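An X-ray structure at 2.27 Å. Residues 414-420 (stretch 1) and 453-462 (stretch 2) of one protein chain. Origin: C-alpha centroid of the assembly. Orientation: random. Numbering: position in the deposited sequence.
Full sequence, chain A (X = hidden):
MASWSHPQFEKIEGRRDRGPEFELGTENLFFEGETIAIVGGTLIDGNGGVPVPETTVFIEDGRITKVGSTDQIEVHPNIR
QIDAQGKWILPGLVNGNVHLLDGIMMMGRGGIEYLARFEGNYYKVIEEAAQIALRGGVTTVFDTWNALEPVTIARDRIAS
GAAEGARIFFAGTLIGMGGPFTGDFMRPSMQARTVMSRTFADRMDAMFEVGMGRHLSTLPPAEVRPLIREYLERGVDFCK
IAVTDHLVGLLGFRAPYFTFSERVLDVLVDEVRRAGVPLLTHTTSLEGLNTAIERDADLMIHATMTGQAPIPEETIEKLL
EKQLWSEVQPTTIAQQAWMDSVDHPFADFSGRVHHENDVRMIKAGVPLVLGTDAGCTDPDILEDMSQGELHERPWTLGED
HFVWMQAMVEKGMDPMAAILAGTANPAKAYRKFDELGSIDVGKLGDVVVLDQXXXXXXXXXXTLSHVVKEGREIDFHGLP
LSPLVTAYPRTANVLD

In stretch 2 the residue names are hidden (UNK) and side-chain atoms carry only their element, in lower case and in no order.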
# COMPACT_ATOMS: atom_id res chain seq x y z
N ASP A 414 5.61 28.12 35.52
CA ASP A 414 5.40 29.46 35.90
C ASP A 414 5.29 30.35 34.65
O ASP A 414 6.18 30.33 33.82
CB ASP A 414 6.56 29.93 36.80
CG ASP A 414 6.42 31.39 37.20
OD1 ASP A 414 5.45 31.69 37.93
OD2 ASP A 414 7.29 32.24 36.83
N PRO A 415 4.31 31.27 34.62
CA PRO A 415 4.21 32.16 33.47
C PRO A 415 5.46 32.92 33.12
O PRO A 415 5.75 33.12 31.94
CB PRO A 415 3.08 33.14 33.87
CG PRO A 415 2.20 32.33 34.74
CD PRO A 415 3.13 31.37 35.49
N MET A 416 6.17 33.43 34.12
CA MET A 416 7.39 34.18 33.82
C MET A 416 8.44 33.26 33.15
O MET A 416 9.16 33.66 32.25
CB MET A 416 7.99 34.82 35.07
CG MET A 416 9.22 35.68 34.77
SD MET A 416 8.73 37.11 33.78
CE MET A 416 10.21 38.03 33.48
N ALA A 417 8.56 32.05 33.68
CA ALA A 417 9.54 31.10 33.16
C ALA A 417 9.17 30.69 31.68
O ALA A 417 10.04 30.54 30.83
CB ALA A 417 9.63 29.88 34.06
N ALA A 418 7.88 30.51 31.42
CA ALA A 418 7.40 30.32 30.08
C ALA A 418 7.78 31.46 29.14
O ALA A 418 8.14 31.22 27.99
CB ALA A 418 5.88 30.14 30.07
N ILE A 419 7.67 32.69 29.60
CA ILE A 419 8.01 33.83 28.74
C ILE A 419 9.47 33.82 28.43
O ILE A 419 9.88 34.15 27.33
CB ILE A 419 7.63 35.17 29.38
CG1 ILE A 419 6.10 35.28 29.41
CG2 ILE A 419 8.18 36.35 28.58
CD1 ILE A 419 5.56 36.36 30.32
N LEU A 420 10.27 33.49 29.44
CA LEU A 420 11.72 33.39 29.25
C LEU A 420 12.08 32.23 28.29
O LEU A 420 12.96 32.39 27.47
CB LEU A 420 12.49 33.18 30.56
CG LEU A 420 12.41 34.25 31.65
CD1 LEU A 420 13.64 34.18 32.55
CD2 LEU A 420 12.24 35.66 31.08
N UNK A 453 -2.00 41.60 30.57
CA UNK A 453 -0.92 41.11 31.41
C UNK A 453 -0.67 39.62 31.22
O UNK A 453 -1.44 38.77 31.68
o UNK A 453 1.09 40.87 33.35
o UNK A 453 -0.28 41.03 35.03
c UNK A 453 -0.06 41.06 33.81
c UNK A 453 -1.23 41.39 32.88
N UNK A 454 0.46 39.28 30.60
CA UNK A 454 0.79 37.88 30.36
C UNK A 454 1.11 37.10 31.63
O UNK A 454 0.92 35.89 31.65
c UNK A 454 1.50 40.20 30.11
c UNK A 454 2.61 39.31 29.70
c UNK A 454 2.01 37.96 29.47
N UNK A 455 1.50 37.78 32.69
CA UNK A 455 1.73 37.10 33.97
C UNK A 455 0.47 36.74 34.70
O UNK A 455 0.45 35.84 35.53
c UNK A 455 4.79 36.96 34.10
c UNK A 455 2.60 37.96 34.86
c UNK A 455 3.96 38.25 34.19
c UNK A 455 4.72 39.32 34.93
N UNK A 456 -0.60 37.48 34.45
CA UNK A 456 -1.88 37.19 35.10
C UNK A 456 -2.56 36.04 34.39
O UNK A 456 -3.28 35.24 34.99
c UNK A 456 -2.79 38.42 35.04
N UNK A 457 -2.38 36.02 33.07
CA UNK A 457 -2.96 34.98 32.20
C UNK A 457 -2.10 34.85 30.93
O UNK A 457 -1.96 35.80 30.15
o UNK A 457 -4.39 33.40 30.35
c UNK A 457 -4.40 35.30 31.85
c UNK A 457 -5.08 34.23 31.03
o UNK A 457 -6.33 34.23 31.05
N UNK A 458 -1.51 33.66 30.76
CA UNK A 458 -0.51 33.44 29.73
C UNK A 458 -1.09 33.56 28.31
O UNK A 458 -0.41 34.06 27.38
c UNK A 458 -0.67 30.92 29.69
c UNK A 458 0.24 32.10 29.94
c UNK A 458 2.55 33.09 29.46
c UNK A 458 1.49 32.06 29.09
N UNK A 459 -2.36 33.24 28.17
CA UNK A 459 -3.10 33.49 26.91
C UNK A 459 -3.10 34.99 26.50
O UNK A 459 -3.31 35.32 25.32
c UNK A 459 -4.58 33.01 26.94
o UNK A 459 -5.33 33.82 27.85
c UNK A 459 -4.68 31.58 27.37
N UNK A 460 -2.87 35.89 27.45
CA UNK A 460 -2.68 37.32 27.11
C UNK A 460 -1.48 37.64 26.26
O UNK A 460 -1.31 38.77 25.76
n UNK A 460 -3.97 38.39 30.36
o UNK A 460 -5.00 38.36 28.38
c UNK A 460 -2.63 38.20 28.36
c UNK A 460 -3.98 38.32 29.04
N UNK A 461 -0.63 36.65 26.08
CA UNK A 461 0.48 36.79 25.12
C UNK A 461 -0.03 37.10 23.71
O UNK A 461 0.66 37.74 22.91
s UNK A 461 3.45 36.49 26.54
c UNK A 461 2.18 35.24 26.31
c UNK A 461 1.33 35.51 25.07
c UNK A 461 4.44 36.32 25.05
N UNK A 462 -1.26 36.69 23.45
CA UNK A 462 -1.88 36.95 22.15
C UNK A 462 -2.29 38.41 21.95
O UNK A 462 -2.63 38.77 20.86
n UNK A 462 -3.68 32.34 19.46
n UNK A 462 -3.79 32.32 21.75
c UNK A 462 -3.64 31.68 20.59
n UNK A 462 -3.46 30.37 20.56
c UNK A 462 -4.04 33.76 21.91
c UNK A 462 -3.10 36.08 21.95
c UNK A 462 -2.78 34.61 21.80

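Position 453 has four side-chain atoms: two carbons, the second carrying two oxygens. That is a short carboxylate, Asp453. It stays out of reach of stretch 1; its OD1 accepts from the backbone N of the residue at 455 at 3.2 Å.

At 454 three carbons close a ring onto the backbone N, the signature of Pro454. Its CB lies 4.0 Å from Ile419 CD1, and its backbone O is 4.1 Å from Pro415 CB.

Position 455 shows four carbons forked at the second. A fork there, rather than at the first, gives Leu455. Its CA-to-CB bond points sideways, yet with chi1 at m and chi2 at t the end of the side chain comes nearer: CD2 lies 3.9 Å from Ile419 CD1, 4.0 Å from Met416 SD and 4.2 Å from Pro415 CB.

A single carbon at 456 identifies Ala456, pointing away from the helix. Position 457 again has two carbons, the second carrying two oxygens: Asp457, also directed away.

At 458 there are four carbons forked at the first, one arm two carbons long. Such beta-branching without a heteroatom is Ile458. Its CA-to-CB bond points toward stretch 1, and CD1 at the end of the longer arm lies 4.0 Å from Pro415 O, 4.2 Å from Ile419 CG1 and 4.5 Å from Ala418 CB.

Position 459 is also forked at its first carbon, but the arms are one oxygen and one carbon, hence Thr459. Its OG1 donates to Asp457 OD1 at 2.7 Å, and its backbone N donates to the same oxygen at 3.0 Å.

Two carbons at 460, the second bearing one oxygen and one nitrogen, make a carboxamide: Asn460. Its ND2 donates to Asp453 O at 2.9 Å, tying the 3-10 segment back to the start of the stretch.

The unbranched chain at 461, two carbons, sulfur and a final carbon, is Met461. Its SD lies 4.1 Å from Ile419 CG1. At 462 three carbons, a nitrogen and a carbon carrying two more nitrogens form a guanidinium side chain, Arg462, out of reach of the helix.

The contact is apolar packing: no hydrogen bond crosses it, and 313 Å² is buried in total. Pro415, Ala418 and Ile419 point their CA-to-CB bonds toward stretch 2, consistent with one side of a helix facing it. Ile419 is central, touching Pro454, Leu455, Ile458 and Met461, while Pro415 lies closest to Leu455 by CA separation, at 5.6 Å from CA to CA. The polar side chains of stretch 2 make no contact with the helix.

Stretch 2, residues 453-462: DPLADITNMR
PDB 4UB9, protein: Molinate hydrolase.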